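PDB 5X3G: uracil-DNA glycosylase from Nitratifractor salsuginis, which belongs to the uracil-DNA glycosylase family of enzymes and folds as a single chain around a four-stranded parallel sheet flanked by helices. Local coordinates for residues A[40-45]-A[170-175]; A[99-104]-A[143-148]. All coordinates share one frame; numbering follows the deposited sequence.

Contact 1 (A[40-45]-A[170-175]); sequences DSYLEW and ALLFTS
The phenolic OH of Tyr42 is gripped by two groups of helix 179-196, His182 ND1 and Trp186 NE1, and it also presses against Leu172. Its oxygen lies 3.1 Å from Leu172 CD1 and 3.4 Å from Leu172 CG, so the isobutyl group packs closely against one side of a hydroxyl whose hydrogen-bond partners lie outside both segments. The other methyl, Leu172 CD2, approaches the ring obliquely, 4.1 Å from Tyr42 CE2.

Leu172 carries its CG between the backbone N and the carbonyl carbon (chi1 61°), and both methyls thereby reach the two aromatic residues of the helix. Leu172 CD1 meets the benzo edge of Trp45 nearly in the indole plane, 3.5 Å from CH2; Leu172 CD2 stands well out of that plane, 3.6 Å from CZ3. The methyl of Thr174 meets the same edge, with CG2 at 3.5 Å from Trp45 CH2. Within the helix, Trp45 CE3 sits 4.0 Å above the centre of the Tyr42 ring, so the indole covers one phenol face.

Thr174 divides its work: CG2 packs on the indole while OG1 bonds to Glu178 OE1 and His182 NE2. One imidazole thus ties the hydroxyls of both segments through its two nitrogens. No hydrogen bond links the segments directly, and only 157 Å² is buried.

Just behind, Ala170 bonds through its backbone to Gln78, and Phe173 touches Asp79, both from the family's Gly-Gln-Asp-Pro-Tyr signature. The arrangement belongs to the alpha/beta fold of uracil-DNA glycosylases, with helix 40-48 packed on the loop that leaves edge strand 164-168.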
loop_
_atom_site.group_PDB
_atom_site.type_symbol
_atom_site.label_atom_id
_atom_site.label_comp_id
_atom_site.label_asym_id
_atom_site.label_seq_id
_atom_site.Cartn_x
_atom_site.Cartn_y
_atom_site.Cartn_z
ATOM N N ASP A 40 13.453 -8.667 -20.004
ATOM C CA ASP A 40 14.435 -7.615 -20.268
ATOM C C ASP A 40 13.821 -6.424 -20.996
ATOM O O ASP A 40 14.087 -5.268 -20.638
ATOM C CB ASP A 40 15.609 -8.182 -21.068
ATOM C CG ASP A 40 16.660 -8.825 -20.186
ATOM O OD1 ASP A 40 17.470 -8.083 -19.590
ATOM O OD2 ASP A 40 16.677 -10.070 -20.083
ATOM N N SER A 41 13.009 -6.676 -22.026
ATOM C CA SER A 41 12.388 -5.572 -22.752
ATOM C C SER A 41 11.495 -4.746 -21.835
ATOM O O SER A 41 11.485 -3.511 -21.912
ATOM C CB SER A 41 11.590 -6.102 -23.944
ATOM N N TYR A 42 10.746 -5.413 -20.953
ATOM C CA TYR A 42 9.925 -4.695 -19.983
ATOM C C TYR A 42 10.781 -3.792 -19.103
ATOM O O TYR A 42 10.390 -2.660 -18.793
ATOM C CB TYR A 42 9.136 -5.690 -19.132
ATOM C CG TYR A 42 7.987 -5.077 -18.365
ATOM C CD1 TYR A 42 6.717 -5.005 -18.921
ATOM C CD2 TYR A 42 8.173 -4.568 -17.087
ATOM C CE1 TYR A 42 5.663 -4.444 -18.226
ATOM C CE2 TYR A 42 7.124 -4.004 -16.383
ATOM C CZ TYR A 42 5.872 -3.945 -16.958
ATOM O OH TYR A 42 4.824 -3.389 -16.264
ATOM N N LEU A 43 11.962 -4.271 -18.701
ATOM C CA LEU A 43 12.849 -3.457 -17.877
ATOM C C LEU A 43 13.390 -2.264 -18.655
ATOM O O LEU A 43 13.547 -1.173 -18.095
ATOM C CB LEU A 43 13.997 -4.310 -17.335
ATOM C CG LEU A 43 13.664 -5.164 -16.112
ATOM C CD1 LEU A 43 14.844 -6.040 -15.725
ATOM C CD2 LEU A 43 13.259 -4.270 -14.954
ATOM N N GLU A 44 13.688 -2.451 -19.944
ATOM C CA GLU A 44 14.154 -1.329 -20.755
ATOM C C GLU A 44 13.064 -0.275 -20.912
ATOM O O GLU A 44 13.325 0.928 -20.765
ATOM C CB GLU A 44 14.624 -1.829 -22.122
ATOM N N TRP A 45 11.835 -0.708 -21.211
ATOM C CA TRP A 45 10.714 0.224 -21.280
ATOM C C TRP A 45 10.524 0.959 -19.962
ATOM O O TRP A 45 10.264 2.167 -19.945
ATOM C CB TRP A 45 9.432 -0.517 -21.651
ATOM C CG TRP A 45 8.207 0.308 -21.413
ATOM C CD1 TRP A 45 7.822 1.416 -22.104
ATOM C CD2 TRP A 45 7.219 0.108 -20.393
ATOM N NE1 TRP A 45 6.648 1.913 -21.591
ATOM C CE2 TRP A 45 6.258 1.127 -20.538
ATOM C CE3 TRP A 45 7.050 -0.839 -19.377
ATOM C CZ2 TRP A 45 5.147 1.229 -19.708
ATOM C CZ3 TRP A 45 5.945 -0.735 -18.552
ATOM C CH2 TRP A 45 5.009 0.290 -18.723
ATOM N N ALA A 170 1.225 -5.116 -9.079
ATOM C CA ALA A 170 2.055 -4.506 -10.108
ATOM C C ALA A 170 2.393 -3.088 -9.671
ATOM O O ALA A 170 1.546 -2.387 -9.112
ATOM C CB ALA A 170 1.351 -4.491 -11.470
ATOM N N LEU A 171 3.629 -2.665 -9.921
ATOM C CA LEU A 171 4.111 -1.379 -9.433
ATOM C C LEU A 171 3.871 -0.229 -10.404
ATOM O O LEU A 171 4.203 0.914 -10.073
ATOM C CB LEU A 171 5.606 -1.461 -9.107
ATOM C CG LEU A 171 6.032 -2.503 -8.072
ATOM C CD1 LEU A 171 7.496 -2.306 -7.700
ATOM C CD2 LEU A 171 5.145 -2.453 -6.835
ATOM N N LEU A 172 3.308 -0.486 -11.584
ATOM C CA LEU A 172 3.068 0.587 -12.537
ATOM C C LEU A 172 1.736 0.370 -13.237
ATOM O O LEU A 172 1.209 -0.743 -13.293
ATOM C CB LEU A 172 4.217 0.707 -13.554
ATOM C CG LEU A 172 4.567 -0.452 -14.495
ATOM C CD1 LEU A 172 3.599 -0.566 -15.669
ATOM C CD2 LEU A 172 5.999 -0.299 -14.988
ATOM N N PHE A 173 1.209 1.462 -13.789
ATOM C CA PHE A 173 -0.080 1.494 -14.466
ATOM C C PHE A 173 0.085 2.243 -15.779
ATOM O O PHE A 173 0.714 3.304 -15.810
ATOM C CB PHE A 173 -1.135 2.181 -13.585
ATOM C CG PHE A 173 -2.452 2.439 -14.274
ATOM C CD1 PHE A 173 -3.494 1.535 -14.156
ATOM C CD2 PHE A 173 -2.662 3.599 -15.005
ATOM C CE1 PHE A 173 -4.707 1.768 -14.770
ATOM C CE2 PHE A 173 -3.873 3.839 -15.626
ATOM C CZ PHE A 173 -4.897 2.921 -15.504
ATOM N N THR A 174 -0.481 1.699 -16.856
ATOM C CA THR A 174 -0.499 2.375 -18.149
ATOM C C THR A 174 -1.916 2.741 -18.571
ATOM O O THR A 174 -2.202 3.909 -18.853
ATOM C CB THR A 174 0.171 1.503 -19.222
ATOM O OG1 THR A 174 -0.469 0.223 -19.279
ATOM C CG2 THR A 174 1.644 1.313 -18.910
ATOM N N SER A 175 -2.817 1.763 -18.624
ATOM C CA SER A 175 -4.226 2.020 -18.879
ATOM C C SER A 175 -5.039 0.948 -18.174
ATOM O O SER A 175 -4.516 -0.103 -17.792
ATOM C CB SER A 175 -4.543 2.042 -20.379
ATOM O OG SER A 175 -4.325 0.772 -20.965
#

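Contact 2 (A[99-104]-A[143-148]); sequences EIFSPR and LDKTLL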
loop_
_atom_site.group_PDB
_atom_site.type_symbol
_atom_site.label_atom_id
_atom_site.label_comp_id
_atom_site.label_asym_id
_atom_site.label_seq_id
_atom_site.Cartn_x
_atom_site.Cartn_y
_atom_site.Cartn_z
ATOM N N GLU A 99 -5.220 16.871 2.955
ATOM C CA GLU A 99 -5.854 17.047 4.253
ATOM C C GLU A 99 -6.866 15.934 4.504
ATOM O O GLU A 99 -7.633 15.557 3.614
ATOM C CB GLU A 99 -6.541 18.411 4.339
ATOM C CG GLU A 99 -5.593 19.611 4.395
ATOM C CD GLU A 99 -4.846 19.834 3.096
ATOM O OE1 GLU A 99 -5.457 19.656 2.021
ATOM O OE2 GLU A 99 -3.646 20.182 3.145
ATOM N N ILE A 100 -6.859 15.404 5.727
ATOM C CA ILE A 100 -7.788 14.335 6.076
ATOM C C ILE A 100 -9.151 14.902 6.449
ATOM O O ILE A 100 -10.190 14.377 6.032
ATOM C CB ILE A 100 -7.210 13.474 7.213
ATOM C CG1 ILE A 100 -5.895 12.818 6.783
ATOM C CG2 ILE A 100 -8.222 12.421 7.660
ATOM C CD1 ILE A 100 -6.041 11.849 5.632
ATOM N N PHE A 101 -9.169 15.979 7.226
ATOM C CA PHE A 101 -10.393 16.525 7.787
ATOM C C PHE A 101 -10.710 17.888 7.185
ATOM O O PHE A 101 -9.876 18.535 6.542
ATOM C CB PHE A 101 -10.286 16.634 9.313
ATOM C CG PHE A 101 -10.085 15.315 10.002
ATOM C CD1 PHE A 101 -11.151 14.455 10.207
ATOM C CD2 PHE A 101 -8.830 14.931 10.440
ATOM C CE1 PHE A 101 -10.968 13.236 10.838
ATOM C CE2 PHE A 101 -8.641 13.712 11.070
ATOM C CZ PHE A 101 -9.713 12.865 11.271
ATOM N N SER A 102 -11.948 18.311 7.405
ATOM C CA SER A 102 -12.441 19.627 7.032
ATOM C C SER A 102 -13.282 20.147 8.190
ATOM O O SER A 102 -13.582 19.382 9.117
ATOM C CB SER A 102 -13.256 19.552 5.738
ATOM O OG SER A 102 -14.577 19.108 5.995
ATOM N N PRO A 103 -13.668 21.428 8.197
ATOM C CA PRO A 103 -14.619 21.885 9.223
ATOM C C PRO A 103 -15.916 21.101 9.211
ATOM O O PRO A 103 -16.642 21.085 10.213
ATOM C CB PRO A 103 -14.849 23.355 8.848
ATOM C CG PRO A 103 -13.583 23.760 8.187
ATOM C CD PRO A 103 -13.138 22.551 7.403
ATOM N N ARG A 104 -16.205 20.423 8.101
ATOM C CA ARG A 104 -17.506 19.799 7.901
ATOM C C ARG A 104 -17.476 18.320 8.265
ATOM O O ARG A 104 -18.529 17.679 8.375
ATOM C CB ARG A 104 -17.914 20.005 6.447
ATOM C CG ARG A 104 -17.996 21.475 6.070
ATOM C CD ARG A 104 -17.310 21.761 4.742
ATOM N NE ARG A 104 -17.915 21.065 3.613
ATOM C CZ ARG A 104 -17.246 20.280 2.775
ATOM N NH1 ARG A 104 -17.878 19.695 1.768
ATOM N NH2 ARG A 104 -15.944 20.083 2.941
ATOM N N LEU A 143 -15.643 15.789 16.568
ATOM C CA LEU A 143 -14.484 15.187 17.218
ATOM C C LEU A 143 -13.396 16.208 17.522
ATOM O O LEU A 143 -13.083 17.076 16.702
ATOM C CB LEU A 143 -13.900 14.065 16.360
ATOM C CG LEU A 143 -14.185 12.633 16.811
ATOM C CD1 LEU A 143 -13.568 12.418 18.182
ATOM C CD2 LEU A 143 -15.656 12.339 16.862
ATOM N N ASP A 144 -12.819 16.081 18.715
ATOM C CA ASP A 144 -11.561 16.729 19.065
ATOM C C ASP A 144 -10.445 16.015 18.312
ATOM O O ASP A 144 -10.134 14.856 18.603
ATOM C CB ASP A 144 -11.346 16.668 20.575
ATOM C CG ASP A 144 -10.152 17.483 21.039
ATOM O OD1 ASP A 144 -9.305 17.855 20.204
ATOM O OD2 ASP A 144 -10.056 17.741 22.257
ATOM N N LYS A 145 -9.842 16.699 17.343
ATOM C CA LYS A 145 -8.839 16.099 16.471
ATOM C C LYS A 145 -7.433 16.611 16.761
ATOM O O LYS A 145 -6.543 16.471 15.916
ATOM C CB LYS A 145 -9.198 16.357 15.007
ATOM C CG LYS A 145 -10.593 15.904 14.624
ATOM C CD LYS A 145 -10.956 16.388 13.233
ATOM C CE LYS A 145 -12.440 16.238 12.986
ATOM N NZ LYS A 145 -13.238 16.820 14.105
ATOM N N THR A 146 -7.213 17.197 17.940
ATOM C CA THR A 146 -5.914 17.794 18.230
ATOM C C THR A 146 -4.809 16.748 18.328
ATOM O O THR A 146 -3.638 17.067 18.091
ATOM C CB THR A 146 -5.985 18.609 19.519
ATOM O OG1 THR A 146 -6.424 17.770 20.594
ATOM C CG2 THR A 146 -6.947 19.782 19.358
ATOM N N LEU A 147 -5.151 15.507 18.670
ATOM C CA LEU A 147 -4.161 14.440 18.756
ATOM C C LEU A 147 -4.039 13.631 17.472
ATOM O O LEU A 147 -3.096 12.841 17.344
ATOM C CB LEU A 147 -4.496 13.485 19.908
ATOM C CG LEU A 147 -4.668 14.063 21.317
ATOM C CD1 LEU A 147 -4.930 12.952 22.320
ATOM C CD2 LEU A 147 -3.451 14.870 21.719
ATOM N N LEU A 148 -4.956 13.805 16.530
ATOM C CA LEU A 148 -5.012 12.954 15.353
ATOM C C LEU A 148 -4.206 13.550 14.203
ATOM O O LEU A 148 -3.915 14.747 14.169
ATOM C CB LEU A 148 -6.460 12.741 14.914
ATOM C CG LEU A 148 -7.408 12.201 15.986
ATOM C CD1 LEU A 148 -8.804 11.977 15.412
ATOM C CD2 LEU A 148 -6.853 10.927 16.594
#
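Phe101 lies with one ring face against the aliphatic part of Lys145. Its CB begins the contact at 4.0 Å from Lys145 CD. At CG the same methylene comes to 3.5 Å, and CD1 meets the next carbon, Lys145 CE, also at 3.5 Å. CE1 is 4.0 Å from Lys145 CD, a carbon that CD2 and CE2 also face, and at the tip CZ passes on to Leu148, whose CD1 approaches obliquely at 4.3 Å.

Lys145 CD stands 3.6 Å from the centroid of the Phe101 ring and 17° off its normal, a CH-pi contact over the face. Ile100 CG2 lies over the opposite face, so the ring is sandwiched between aliphatic groups.

Rotation about the CD-CE bond (chi4 50°) bends the lysine chain and brings NZ to 2.6 Å from Leu143 O, a hydrogen bond. Ile140 O is a second acceptor, and Ala141 O a weak third. These carbonyls cluster at the end of helix 137-141 and the turn after it, where a positive charge would be favoured.

With NZ 5.5 Å from the Phe101 centroid, any cation-pi attraction is weak at most; the methylenes thus pack on the ring while the ammonium group serves carbonyl oxygens.

Contact 1 and contact 2 lie on opposite sides of the chain's centre, with their own centres 39 Å apart and nearest atoms about 22 Å apart. Along the sequence the order is 40-45, 99-104, 143-148, 170-175, so contact 2 falls wholly between the two halves of contact 1. They share no helix or strand. The first joins helix 40-48 to the loop between strand 164-168, an outer strand of the parallel sheet, and helix 179-196; the second lies between the small antiparallel pair 101-102/105-106 and the loop joining helices 137-141 and 152-161. The two are thus separate pieces of peripheral packing that do not touch.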